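Local coordinates for hyperpolarization-activated (Ih) channel (Strongylocentrotus purpuratus, PDB 2PTM), which probably conducts potassium ions across the cell membrane under voltage control and, through the carboxy-terminal region present here, binds cyclic AMP, at residues 38-43 with 160-165; 77-82 with 115-120; 123-126 with 132-135; 144-147 with 152-155. All coordinates share one frame; numbering follows the deposited sequence.

Contact 1 (38-43 with 160-165). With NCO (cobalt hexammine(III)), chain B.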
loop_
_atom_site.group_PDB
_atom_site.type_symbol
_atom_site.label_atom_id
_atom_site.label_comp_id
_atom_site.label_asym_id
_atom_site.label_seq_id
_atom_site.Cartn_x
_atom_site.Cartn_y
_atom_site.Cartn_z
ATOM N N TYR A 38 -25.841 -6.875 0.516
ATOM C CA TYR A 38 -25.107 -7.807 -0.346
ATOM C C TYR A 38 -25.984 -8.288 -1.484
ATOM O O TYR A 38 -25.531 -8.403 -2.619
ATOM C CB TYR A 38 -24.577 -9.010 0.436
ATOM C CG TYR A 38 -23.225 -8.772 1.077
ATOM C CD1 TYR A 38 -23.127 -8.300 2.376
ATOM C CD2 TYR A 38 -22.048 -9.009 0.375
ATOM C CE1 TYR A 38 -21.895 -8.071 2.963
ATOM C CE2 TYR A 38 -20.810 -8.783 0.956
ATOM C CZ TYR A 38 -20.743 -8.318 2.252
ATOM O OH TYR A 38 -19.526 -8.093 2.849
ATOM N N GLU A 39 -27.243 -8.581 -1.177
ATOM C CA GLU A 39 -28.157 -9.057 -2.202
ATOM C C GLU A 39 -28.380 -7.972 -3.244
ATOM O O GLU A 39 -28.342 -8.234 -4.446
ATOM C CB GLU A 39 -29.506 -9.470 -1.606
ATOM C CG GLU A 39 -30.478 -9.966 -2.685
ATOM C CD GLU A 39 -31.886 -10.179 -2.171
ATOM O OE1 GLU A 39 -32.404 -9.297 -1.460
ATOM O OE2 GLU A 39 -32.479 -11.231 -2.481
ATOM N N TYR A 40 -28.615 -6.748 -2.784
ATOM C CA TYR A 40 -28.905 -5.644 -3.701
ATOM C C TYR A 40 -27.711 -5.318 -4.583
ATOM O O TYR A 40 -27.846 -5.127 -5.798
ATOM C CB TYR A 40 -29.331 -4.378 -2.949
ATOM C CG TYR A 40 -29.717 -3.264 -3.896
ATOM C CD1 TYR A 40 -31.039 -3.094 -4.306
ATOM C CD2 TYR A 40 -28.759 -2.403 -4.413
ATOM C CE1 TYR A 40 -31.390 -2.072 -5.191
ATOM C CE2 TYR A 40 -29.102 -1.390 -5.293
ATOM C CZ TYR A 40 -30.415 -1.228 -5.675
ATOM O OH TYR A 40 -30.745 -0.217 -6.558
ATOM N N ARG A 41 -26.541 -5.232 -3.967
ATOM C CA ARG A 41 -25.359 -4.814 -4.707
ATOM C C ARG A 41 -24.850 -5.894 -5.644
ATOM O O ARG A 41 -24.550 -5.615 -6.804
ATOM C CB ARG A 41 -24.232 -4.390 -3.777
ATOM C CG ARG A 41 -23.009 -3.977 -4.568
ATOM C CD ARG A 41 -21.929 -3.363 -3.715
ATOM N NE ARG A 41 -20.716 -3.135 -4.499
ATOM C CZ ARG A 41 -19.609 -2.586 -4.014
ATOM N NH1 ARG A 41 -19.561 -2.193 -2.747
ATOM N NH2 ARG A 41 -18.554 -2.420 -4.797
ATOM N N TYR A 42 -24.754 -7.123 -5.144
ATOM C CA TYR A 42 -24.058 -8.179 -5.885
ATOM C C TYR A 42 -24.996 -9.139 -6.611
ATOM O O TYR A 42 -24.606 -9.763 -7.602
ATOM C CB TYR A 42 -23.064 -8.932 -4.980
ATOM C CG TYR A 42 -22.006 -8.032 -4.358
ATOM C CD1 TYR A 42 -20.922 -7.573 -5.104
ATOM C CD2 TYR A 42 -22.093 -7.640 -3.030
ATOM C CE1 TYR A 42 -19.959 -6.744 -4.541
ATOM C CE2 TYR A 42 -21.132 -6.805 -2.460
ATOM C CZ TYR A 42 -20.068 -6.366 -3.221
ATOM O OH TYR A 42 -19.119 -5.541 -2.653
ATOM N N ARG A 43 -26.229 -9.248 -6.127
ATOM C CA ARG A 43 -27.247 -10.063 -6.791
ATOM C C ARG A 43 -26.792 -11.502 -7.020
ATOM O O ARG A 43 -27.101 -12.104 -8.055
ATOM C CB ARG A 43 -27.667 -9.427 -8.119
ATOM C CG ARG A 43 -28.204 -8.002 -7.988
ATOM C CD ARG A 43 -29.530 -7.969 -7.243
ATOM N NE ARG A 43 -30.061 -6.610 -7.112
ATOM C CZ ARG A 43 -30.662 -5.950 -8.098
ATOM N NH1 ARG A 43 -30.797 -6.526 -9.284
ATOM N NH2 ARG A 43 -31.121 -4.718 -7.902
ATOM N N GLU A 160 -33.244 8.546 -0.073
ATOM C CA GLU A 160 -34.657 8.200 0.010
ATOM C C GLU A 160 -34.844 6.756 -0.454
ATOM O O GLU A 160 -35.656 6.034 0.099
ATOM C CB GLU A 160 -35.521 9.148 -0.840
ATOM C CG GLU A 160 -35.689 10.547 -0.276
ATOM C CD GLU A 160 -36.788 10.625 0.768
ATOM O OE1 GLU A 160 -37.621 11.546 0.680
ATOM O OE2 GLU A 160 -36.827 9.753 1.668
ATOM N N THR A 161 -34.074 6.344 -1.461
ATOM C CA THR A 161 -34.218 5.030 -2.075
ATOM C C THR A 161 -32.877 4.329 -1.941
ATOM O O THR A 161 -31.955 4.885 -1.356
ATOM C CB THR A 161 -34.523 5.165 -3.573
ATOM O OG1 THR A 161 -33.419 5.809 -4.223
ATOM C CG2 THR A 161 -35.787 5.998 -3.812
ATOM N N TYR A 162 -32.759 3.114 -2.464
ATOM C CA TYR A 162 -31.430 2.565 -2.706
ATOM C C TYR A 162 -30.755 3.503 -3.700
ATOM O O TYR A 162 -31.397 3.963 -4.647
ATOM C CB TYR A 162 -31.519 1.148 -3.292
ATOM C CG TYR A 162 -31.513 0.077 -2.233
ATOM C CD1 TYR A 162 -32.678 -0.267 -1.564
ATOM C CD2 TYR A 162 -30.331 -0.576 -1.885
ATOM C CE1 TYR A 162 -32.674 -1.242 -0.581
ATOM C CE2 TYR A 162 -30.310 -1.538 -0.907
ATOM C CZ TYR A 162 -31.486 -1.870 -0.254
ATOM O OH TYR A 162 -31.474 -2.831 0.721
ATOM N N CYS A 163 -29.472 3.788 -3.494
ATOM C CA CYS A 163 -28.744 4.684 -4.389
ATOM C C CYS A 163 -27.473 4.029 -4.865
ATOM O O CYS A 163 -26.733 3.452 -4.074
ATOM C CB CYS A 163 -28.398 6.009 -3.698
ATOM S SG CYS A 163 -29.859 7.025 -3.356
ATOM N N THR A 164 -27.232 4.117 -6.163
ATOM C CA THR A 164 -25.962 3.694 -6.711
ATOM C C THR A 164 -25.238 4.963 -7.133
ATOM O O THR A 164 -25.745 5.747 -7.937
ATOM C CB THR A 164 -26.159 2.735 -7.885
ATOM O OG1 THR A 164 -27.000 3.355 -8.860
ATOM C CG2 THR A 164 -26.843 1.468 -7.409
ATOM N N LEU A 165 -24.065 5.166 -6.552
ATOM C CA LEU A 165 -23.298 6.393 -6.725
ATOM C C LEU A 165 -21.915 6.056 -7.259
ATOM O O LEU A 165 -21.446 4.913 -7.127
ATOM C CB LEU A 165 -23.130 7.103 -5.372
ATOM C CG LEU A 165 -24.398 7.316 -4.547
ATOM C CD1 LEU A 165 -24.068 7.946 -3.199
ATOM C CD2 LEU A 165 -25.363 8.192 -5.335
HETATM CO CO NCO B . -34.298 -10.940 1.535
HETATM N N1 NCO B . -33.655 -12.478 0.167
HETATM N N2 NCO B . -36.246 -11.878 1.699
HETATM N N3 NCO B . -33.590 -11.970 3.374
HETATM N N4 NCO B . -35.060 -9.650 -0.290
HETATM N N5 NCO B . -34.981 -9.366 2.856
HETATM N N6 NCO B . -32.285 -10.016 1.316
#
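Tyr40, near the end of helix 28-42, lays its ring over that of Tyr162, just ahead of strand 163-169, and this stack carries most of the contact. It is an offset pair, with centroids 4.1 Å apart and planes inclined by 20°. The side chains come from opposing backbones and slide past each other, so each ring overlaps the root of its partner. CD2 of Tyr162 sits above the middle of the Tyr40 ring, 3.4 Å from Tyr40 CG, while Tyr162 CB forms a CH-pi contact over the same ring, 4.0 Å from its centroid. Tyr40 reaches across because its CG stands anti to the backbone N (chi1 -176°). On the other face of its ring, toward the rim, lies Arg43 NH2. Thr164 adds a smaller piece: its methyl CG2 meets the ring at the edge, 4.2 Å from Tyr40 CE2, while its hydroxyl is hydrogen-bonded to Gln119. No hydrogen bond joins the two segments, and the phenol of Tyr162 is instead bonded to Gln100.

One residue before Tyr40, Glu39 stretches away to bind cobalt hexammine(III). Glu39 OE1 accepts from N4 and N6 of the complex, each at 2.9 Å, and Glu39 OE2 accepts from N1 at 3.2 Å; Asp36 is also hydrogen-bonded to the complex. Elsewhere on the helix, Tyr38 OH bonds to Glu55 of the second subunit. The tyrosine stack thus joins a helix of the C-linker, which faces a neighbouring subunit, to the beta roll of the cyclic nucleotide-binding domain, the two-part architecture of HCN channel carboxy-terminal regions.

Contact 2 (77-82 with 115-120)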
loop_
_atom_site.group_PDB
_atom_site.type_symbol
_atom_site.label_atom_id
_atom_site.label_comp_id
_atom_site.label_asym_id
_atom_site.label_seq_id
_atom_site.Cartn_x
_atom_site.Cartn_y
_atom_site.Cartn_z
ATOM N N PRO A 77 -25.594 16.329 -17.084
ATOM C CA PRO A 77 -25.477 17.502 -17.958
ATOM C C PRO A 77 -24.084 18.118 -17.875
ATOM O O PRO A 77 -23.616 18.686 -18.854
ATOM C CB PRO A 77 -26.527 18.463 -17.395
ATOM C CG PRO A 77 -27.531 17.568 -16.712
ATOM C CD PRO A 77 -26.694 16.472 -16.113
ATOM N N PHE A 78 -23.437 17.977 -16.718
ATOM C CA PHE A 78 -22.079 18.470 -16.500
ATOM C C PHE A 78 -21.119 18.015 -17.605
ATOM O O PHE A 78 -20.230 18.767 -18.013
ATOM C CB PHE A 78 -21.587 18.011 -15.117
ATOM C CG PHE A 78 -20.157 18.371 -14.815
ATOM C CD1 PHE A 78 -19.766 19.695 -14.703
ATOM C CD2 PHE A 78 -19.210 17.379 -14.612
ATOM C CE1 PHE A 78 -18.453 20.023 -14.416
ATOM C CE2 PHE A 78 -17.893 17.698 -14.324
ATOM C CZ PHE A 78 -17.513 19.019 -14.226
ATOM N N PHE A 79 -21.314 16.794 -18.100
ATOM C CA PHE A 79 -20.415 16.218 -19.102
ATOM C C PHE A 79 -20.730 16.636 -20.534
ATOM O O PHE A 79 -20.001 16.272 -21.458
ATOM C CB PHE A 79 -20.421 14.689 -19.026
ATOM C CG PHE A 79 -19.815 14.137 -17.772
ATOM C CD1 PHE A 79 -18.628 14.646 -17.276
ATOM C CD2 PHE A 79 -20.422 13.087 -17.103
ATOM C CE1 PHE A 79 -18.066 14.128 -16.124
ATOM C CE2 PHE A 79 -19.867 12.568 -15.951
ATOM C CZ PHE A 79 -18.688 13.089 -15.460
ATOM N N VAL A 80 -21.811 17.388 -20.722
ATOM C CA VAL A 80 -22.222 17.810 -22.058
ATOM C C VAL A 80 -21.205 18.764 -22.678
ATOM O O VAL A 80 -20.919 19.826 -22.125
ATOM C CB VAL A 80 -23.614 18.454 -22.019
ATOM N N GLY A 81 -20.659 18.372 -23.826
ATOM C CA GLY A 81 -19.698 19.193 -24.540
ATOM C C GLY A 81 -18.301 19.157 -23.947
ATOM O O GLY A 81 -17.393 19.823 -24.447
ATOM N N ALA A 82 -18.132 18.382 -22.878
ATOM C CA ALA A 82 -16.841 18.255 -22.213
ATOM C C ALA A 82 -15.814 17.613 -23.135
ATOM O O ALA A 82 -16.167 16.894 -24.068
ATOM C CB ALA A 82 -16.982 17.430 -20.934
ATOM N N MET A 115 -16.587 13.488 -3.516
ATOM C CA MET A 115 -17.899 13.913 -4.005
ATOM C C MET A 115 -18.552 12.731 -4.707
ATOM O O MET A 115 -17.907 11.697 -4.906
ATOM C CB MET A 115 -17.786 15.089 -4.975
ATOM C CG MET A 115 -17.120 14.724 -6.295
ATOM S SD MET A 115 -17.399 16.008 -7.511
ATOM C CE MET A 115 -19.172 15.926 -7.693
ATOM N N PHE A 116 -19.823 12.891 -5.079
ATOM C CA PHE A 116 -20.634 11.774 -5.573
ATOM C C PHE A 116 -21.433 12.130 -6.815
ATOM O O PHE A 116 -22.032 13.208 -6.885
ATOM C CB PHE A 116 -21.632 11.332 -4.502
ATOM C CG PHE A 116 -20.996 10.950 -3.198
ATOM C CD1 PHE A 116 -20.703 9.619 -2.920
ATOM C CD2 PHE A 116 -20.696 11.918 -2.246
ATOM C CE1 PHE A 116 -20.120 9.261 -1.711
ATOM C CE2 PHE A 116 -20.105 11.566 -1.044
ATOM C CZ PHE A 116 -19.814 10.238 -0.775
ATOM N N PHE A 117 -21.463 11.213 -7.775
ATOM C CA PHE A 117 -22.349 11.316 -8.935
ATOM C C PHE A 117 -23.439 10.277 -8.763
ATOM O O PHE A 117 -23.143 9.131 -8.420
ATOM C CB PHE A 117 -21.579 11.030 -10.226
ATOM C CG PHE A 117 -20.557 12.074 -10.555
ATOM C CD1 PHE A 117 -20.888 13.151 -11.363
ATOM C CD2 PHE A 117 -19.274 11.994 -10.038
ATOM C CE1 PHE A 117 -19.953 14.122 -11.663
ATOM C CE2 PHE A 117 -18.327 12.969 -10.331
ATOM C CZ PHE A 117 -18.667 14.031 -11.144
ATOM N N ILE A 118 -24.692 10.662 -9.005
ATOM C CA ILE A 118 -25.805 9.735 -8.836
ATOM C C ILE A 118 -26.075 8.974 -10.130
ATOM O O ILE A 118 -26.463 9.566 -11.141
ATOM C CB ILE A 118 -27.101 10.465 -8.417
ATOM C CG1 ILE A 118 -26.884 11.249 -7.114
ATOM C CG2 ILE A 118 -28.257 9.480 -8.253
ATOM C CD1 ILE A 118 -28.106 12.092 -6.688
ATOM N N GLN A 119 -25.857 7.664 -10.111
ATOM C CA GLN A 119 -26.241 6.855 -11.256
ATOM C C GLN A 119 -27.730 6.639 -11.158
ATOM O O GLN A 119 -28.492 7.008 -12.058
ATOM C CB GLN A 119 -25.544 5.506 -11.257
ATOM C CG GLN A 119 -26.003 4.619 -12.427
ATOM C CD GLN A 119 -25.256 3.321 -12.465
ATOM O OE1 GLN A 119 -25.409 2.476 -11.580
ATOM N NE2 GLN A 119 -24.423 3.153 -13.479
ATOM N N GLN A 120 -28.154 6.054 -10.044
ATOM C CA GLN A 120 -29.579 5.874 -9.811
ATOM C C GLN A 120 -29.948 6.096 -8.361
ATOM O O GLN A 120 -29.215 5.698 -7.465
ATOM C CB GLN A 120 -30.027 4.492 -10.278
ATOM C CG GLN A 120 -30.437 4.497 -11.747
ATOM C CD GLN A 120 -31.076 3.206 -12.180
ATOM O OE1 GLN A 120 -32.255 3.174 -12.544
ATOM N NE2 GLN A 120 -30.303 2.126 -12.150
#
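Phe79 and Phe117 make the tighter part of this contact, coming from opposite directions until Phe79 CZ lies 4.1 Å from Phe117 CE1. Their planes are only 21° apart, yet the rings are slid so far past each other that they barely overlap, with centroids 5.8 Å apart. Phe117 leaves strand 114-118 on the side facing the loop and the helices, opposite to Phe116 and Ile118, and Met115 CE covers part of one face of its ring. Phe78 approaches the same corner more loosely: Phe78 CD2 lies near the plane of the Phe117 ring, at its edge, 4.5 Å from Phe117 CE1. The Phe78 ring also packs on Met183, Thr186 and Met187 of helix 181-192, whereas Phe79 leans on Phe86 and Val90 of helix 84-93.

Beyond the two phenylalanines the loop opens to solvent. After the 3-10 segment 77-79 the chain makes a type II turn from Phe79 to Ala82, closed by a bond from Ala82 N to Phe79 O, and its exposed central residues, Val80 and Gly81, are poorly ordered. The three rings join the loop before helix 84-93, and through Phe78 helix 181-192, to the outward face of a strand of the beta roll of the cyclic nucleotide-binding domain.

Contact 3 (123-126 with 132-135). With CMP (adenosine-3',5'-cyclic-monophosphate), chain C.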
loop_
_atom_site.group_PDB
_atom_site.type_symbol
_atom_site.label_atom_id
_atom_site.label_comp_id
_atom_site.label_asym_id
_atom_site.label_seq_id
_atom_site.Cartn_x
_atom_site.Cartn_y
_atom_site.Cartn_z
ATOM N N VAL A 123 -31.914 11.383 -3.451
ATOM C CA VAL A 123 -31.428 11.839 -2.154
ATOM C C VAL A 123 -32.071 13.173 -1.789
ATOM O O VAL A 123 -32.486 13.931 -2.672
ATOM C CB VAL A 123 -29.879 11.971 -2.126
ATOM C CG1 VAL A 123 -29.235 10.650 -2.480
ATOM C CG2 VAL A 123 -29.413 13.053 -3.086
ATOM N N ASP A 124 -32.181 13.434 -0.488
ATOM C CA ASP A 124 -32.663 14.717 0.016
ATOM C C ASP A 124 -31.485 15.539 0.501
ATOM O O ASP A 124 -30.587 15.004 1.153
ATOM C CB ASP A 124 -33.615 14.508 1.195
ATOM C CG ASP A 124 -34.959 13.951 0.776
ATOM O OD1 ASP A 124 -35.375 14.151 -0.386
ATOM O OD2 ASP A 124 -35.610 13.320 1.628
ATOM N N ILE A 125 -31.488 16.832 0.178
ATOM C CA ILE A 125 -30.505 17.773 0.704
ATOM C C ILE A 125 -31.125 18.455 1.925
ATOM O O ILE A 125 -32.116 19.166 1.798
ATOM C CB ILE A 125 -30.135 18.844 -0.355
ATOM C CG1 ILE A 125 -29.699 18.182 -1.675
ATOM C CG2 ILE A 125 -29.070 19.800 0.181
ATOM C CD1 ILE A 125 -28.568 17.200 -1.532
ATOM N N ILE A 126 -30.551 18.231 3.102
ATOM C CA ILE A 126 -31.155 18.680 4.353
ATOM C C ILE A 126 -30.298 19.745 5.031
ATOM O O ILE A 126 -29.154 19.482 5.399
ATOM C CB ILE A 126 -31.348 17.488 5.325
ATOM C CG1 ILE A 126 -32.069 16.336 4.610
ATOM C CG2 ILE A 126 -32.075 17.938 6.598
ATOM C CD1 ILE A 126 -32.286 15.106 5.467
ATOM N N ILE A 132 -35.633 20.503 4.122
ATOM C CA ILE A 132 -35.146 19.881 2.903
ATOM C C ILE A 132 -35.092 20.943 1.817
ATOM O O ILE A 132 -36.125 21.480 1.411
ATOM C CB ILE A 132 -36.054 18.725 2.480
ATOM C CG1 ILE A 132 -36.047 17.645 3.569
ATOM C CG2 ILE A 132 -35.608 18.156 1.124
ATOM C CD1 ILE A 132 -37.042 16.529 3.338
ATOM N N ALA A 133 -33.883 21.282 1.381
ATOM C CA ALA A 133 -33.714 22.317 0.366
ATOM C C ALA A 133 -34.227 21.806 -0.970
ATOM O O ALA A 133 -34.899 22.513 -1.709
ATOM C CB ALA A 133 -32.250 22.717 0.252
ATOM N N THR A 134 -33.908 20.557 -1.270
ATOM C CA THR A 134 -34.268 19.976 -2.546
ATOM C C THR A 134 -33.928 18.498 -2.519
ATOM O O THR A 134 -33.323 18.011 -1.559
ATOM C CB THR A 134 -33.492 20.643 -3.693
ATOM O OG1 THR A 134 -34.071 20.276 -4.951
ATOM C CG2 THR A 134 -32.025 20.220 -3.662
ATOM N N SER A 135 -34.337 17.788 -3.566
ATOM C CA SER A 135 -33.952 16.394 -3.742
ATOM C C SER A 135 -33.224 16.274 -5.065
ATOM O O SER A 135 -33.513 17.023 -6.000
ATOM C CB SER A 135 -35.183 15.484 -3.723
ATOM O OG SER A 135 -35.949 15.721 -2.553
HETATM P P CMP C . -21.056 19.623 0.295
HETATM O O1P CMP C . -21.171 20.888 1.203
HETATM O O2P CMP C . -19.722 19.135 -0.016
HETATM O "O5'" CMP C . -22.057 18.613 1.048
HETATM C "C5'" CMP C . -23.459 18.596 0.926
HETATM C "C4'" CMP C . -23.930 18.758 -0.513
HETATM O "O4'" CMP C . -25.293 19.129 -0.690
HETATM C "C3'" CMP C . -23.223 19.966 -1.080
HETATM O "O3'" CMP C . -21.838 20.047 -1.059
HETATM C "C2'" CMP C . -23.892 20.248 -2.425
HETATM O "O2'" CMP C . -23.496 19.249 -3.354
HETATM C "C1'" CMP C . -25.336 19.830 -1.983
HETATM N N9 CMP C . -26.198 20.968 -1.833
HETATM C C8 CMP C . -26.220 21.946 -0.807
HETATM N N7 CMP C . -27.206 22.844 -0.972
HETATM C C5 CMP C . -27.849 22.470 -2.157
HETATM C C6 CMP C . -28.943 22.991 -2.907
HETATM N N6 CMP C . -29.624 24.099 -2.472
HETATM N N1 CMP C . -29.307 22.365 -4.067
HETATM C C2 CMP C . -28.629 21.261 -4.456
HETATM N N3 CMP C . -27.587 20.647 -3.856
HETATM C C4 CMP C . -27.237 21.273 -2.706
#
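The carboxylate of Asp124 meets Ser135 through OD1, which accepts the Ser135 hydroxyl OG at 2.7 Å nearly in line with its own C-O bond, while OD2 lies 3.9 Å from the methyl CD1 of Ile132. Glu160 brings a like charge close to OD2, which might raise the proton affinity of the pair. The other flat group is the adenine of cyclic AMP, and three side chains cover one face of it: Ile125 CG2 over N9 at 3.7 Å, Thr134 CG2 over N1 at 3.5 Å, and Ala133 CB near the amino nitrogen N6. Thr134 presents its methyl because OG1 takes the place opposite the backbone N (chi1 -167°). Ile125 and Thr134 run side by side, and Ile125 CD1 continues toward the ribose.

These strands form an antiparallel beta hairpin of the beta roll, with Asp124, Ser135, Ile126 and Ile132 on the face turned from the nucleotide. Ile125 stands opposite both Ala133 and Thr134, consistent with a classic beta bulge. Ile125 N bonds to Thr134 O at 2.8 Å, close to straight (171°), whereas the bond from Ala133 N to Ile125 O, equally short, is bent to 144°. On the hairpin's inner flank, strand 156-159 brings Val157 against Ile125.

Contact 4 (144-147 with 152-155); sequences EICL and RRVA. With CMP (adenosine-3',5'-cyclic-monophosphate), chain C.
Cys146, in the first turn of helix 145-149, and Arg153, in the irregular chain that leads to strand 156-159, bring their CA atoms within 5.3 Å of each other. The two segments together hold the cyclic phosphate, in the phosphate-binding cassette of cyclic nucleotide-binding domains. No hydrogen bond links the two segments directly; the ligand does so. Cys146 N donates to O2P at 3.0 Å, with a weak bond from Ile145 N to O3', and the helix start would probably add a favourable field for the anion. Val154 N, from the other side, grips O1P at 2.8 Å.

Arg153 starts out away from the helix, but a bend at chi2 (-64°) turns its end back, with CD against Cys146 CB at 3.8 Å. NH1 then meets O2P at 2.9 Å in the plane of the guanidinium, and NH2 is fixed by the carbonyl of Arg114. Cys146 SG lies by the Arg152 backbone, and Ile145 CG2 touches Val154 CG1 where the two side chains cross at about a right angle. Arg152 extends outward to the carbonyl of Glu179 of the second subunit. At the ribose, Glu144 divides its carboxylate: OE2 forms a salt bridge with Arg194, and OE1 accepts the 2'-hydroxyl O2' at 2.7 Å.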
loop_
_atom_site.group_PDB
_atom_site.type_symbol
_atom_site.label_atom_id
_atom_site.label_comp_id
_atom_site.label_asym_id
_atom_site.label_seq_id
_atom_site.Cartn_x
_atom_site.Cartn_y
_atom_site.Cartn_z
ATOM N N GLU A 144 -19.659 18.353 -3.721
ATOM C CA GLU A 144 -18.563 19.060 -4.373
ATOM C C GLU A 144 -18.163 20.349 -3.645
ATOM O O GLU A 144 -17.019 20.793 -3.752
ATOM C CB GLU A 144 -18.911 19.378 -5.835
ATOM C CG GLU A 144 -19.794 20.604 -6.032
ATOM C CD GLU A 144 -21.252 20.363 -5.689
ATOM O OE1 GLU A 144 -21.628 19.223 -5.369
ATOM O OE2 GLU A 144 -22.037 21.327 -5.748
ATOM N N ILE A 145 -19.101 20.960 -2.927
ATOM C CA ILE A 145 -18.858 22.294 -2.365
ATOM C C ILE A 145 -17.663 22.252 -1.430
ATOM O O ILE A 145 -16.733 23.058 -1.540
ATOM C CB ILE A 145 -20.072 22.841 -1.561
ATOM C CG1 ILE A 145 -21.327 22.934 -2.422
ATOM C CG2 ILE A 145 -19.737 24.195 -0.970
ATOM C CD1 ILE A 145 -21.097 23.581 -3.717
ATOM N N CYS A 146 -17.695 21.294 -0.511
ATOM C CA CYS A 146 -16.631 21.103 0.474
ATOM C C CYS A 146 -15.263 20.889 -0.184
ATOM O O CYS A 146 -14.239 21.330 0.331
ATOM C CB CYS A 146 -16.993 19.900 1.345
ATOM S SG CYS A 146 -15.860 19.532 2.652
ATOM N N LEU A 147 -15.246 20.203 -1.323
ATOM C CA LEU A 147 -13.994 19.968 -2.050
ATOM C C LEU A 147 -13.469 21.243 -2.703
ATOM O O LEU A 147 -12.267 21.394 -2.914
ATOM C CB LEU A 147 -14.179 18.891 -3.123
ATOM C CG LEU A 147 -14.674 17.522 -2.658
ATOM C CD1 LEU A 147 -14.487 16.511 -3.764
ATOM C CD2 LEU A 147 -13.914 17.095 -1.428
ATOM N N ARG A 152 -16.115 22.853 5.233
ATOM C CA ARG A 152 -16.942 21.756 5.731
ATOM C C ARG A 152 -18.181 21.544 4.876
ATOM O O ARG A 152 -18.560 22.421 4.114
ATOM C CB ARG A 152 -17.351 22.013 7.180
ATOM C CG ARG A 152 -16.167 22.202 8.119
ATOM C CD ARG A 152 -16.619 22.617 9.503
ATOM N NE ARG A 152 -15.491 22.738 10.425
ATOM C CZ ARG A 152 -15.105 21.772 11.253
ATOM N NH1 ARG A 152 -15.767 20.624 11.280
ATOM N NH2 ARG A 152 -14.072 21.952 12.067
ATOM N N ARG A 153 -18.802 20.373 5.015
ATOM C CA ARG A 153 -20.074 20.074 4.354
ATOM C C ARG A 153 -21.133 21.107 4.740
ATOM O O ARG A 153 -21.282 21.418 5.917
ATOM C CB ARG A 153 -20.559 18.683 4.758
ATOM C CG ARG A 153 -19.586 17.532 4.444
ATOM C CD ARG A 153 -19.356 17.356 2.955
ATOM N NE ARG A 153 -18.814 16.036 2.641
ATOM C CZ ARG A 153 -18.438 15.646 1.427
ATOM N NH1 ARG A 153 -18.534 16.482 0.402
ATOM N NH2 ARG A 153 -17.971 14.412 1.239
ATOM N N VAL A 154 -21.879 21.627 3.761
ATOM C CA VAL A 154 -22.832 22.707 4.048
ATOM C C VAL A 154 -24.264 22.226 4.254
ATOM O O VAL A 154 -25.147 23.011 4.603
ATOM C CB VAL A 154 -22.796 23.831 2.985
ATOM C CG1 VAL A 154 -21.368 24.309 2.783
ATOM C CG2 VAL A 154 -23.414 23.364 1.665
ATOM N N ALA A 155 -24.482 20.930 4.063
ATOM C CA ALA A 155 -25.810 20.351 4.176
ATOM C C ALA A 155 -25.614 18.870 4.416
ATOM O O ALA A 155 -24.523 18.357 4.188
ATOM C CB ALA A 155 -26.596 20.572 2.882
HETATM P P CMP C . -21.056 19.623 0.295
HETATM O O1P CMP C . -21.171 20.888 1.203
HETATM O O2P CMP C . -19.722 19.135 -0.016
HETATM O "O5'" CMP C . -22.057 18.613 1.048
HETATM C "C5'" CMP C . -23.459 18.596 0.926
HETATM C "C4'" CMP C . -23.930 18.758 -0.513
HETATM O "O4'" CMP C . -25.293 19.129 -0.690
HETATM C "C3'" CMP C . -23.223 19.966 -1.080
HETATM O "O3'" CMP C . -21.838 20.047 -1.059
HETATM C "C2'" CMP C . -23.892 20.248 -2.425
HETATM O "O2'" CMP C . -23.496 19.249 -3.354
HETATM C "C1'" CMP C . -25.336 19.830 -1.983
HETATM N N9 CMP C . -26.198 20.968 -1.833
HETATM C C8 CMP C . -26.220 21.946 -0.807
HETATM N N7 CMP C . -27.206 22.844 -0.972
HETATM C C5 CMP C . -27.849 22.470 -2.157
HETATM C C6 CMP C . -28.943 22.991 -2.907
HETATM N N6 CMP C . -29.624 24.099 -2.472
HETATM N N1 CMP C . -29.307 22.365 -4.067
HETATM C C2 CMP C . -28.629 21.261 -4.456
HETATM N N3 CMP C . -27.587 20.647 -3.856
HETATM C C4 CMP C . -27.237 21.273 -2.706
#

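In the fold
Contact 2 is the buried one, while contacts 1, 3 and 4 are only partly buried; like contact 1 it is built on aromatic rings, with no hydrogen bond across. Contacts 1 and 2 share a sheet: strands 163-169 and 114-118 are neighbours in it, and Thr164 pairs with Gln119 and Gln120 at a classic bulge. Contacts 3 and 4 share the nucleotide instead, the hairpin supplying hydrophobic cover for adenine and 144-147 with 152-155 supplying polar groups for phosphate and ribose; Ile125 touches Ala155 where they meet. Contacts 2, 3 and 4 are all nested within the loop that contact 1 closes. Contact 1 ties helix 28-42 of the C-linker to the roll, across the chain's centre from contact 4.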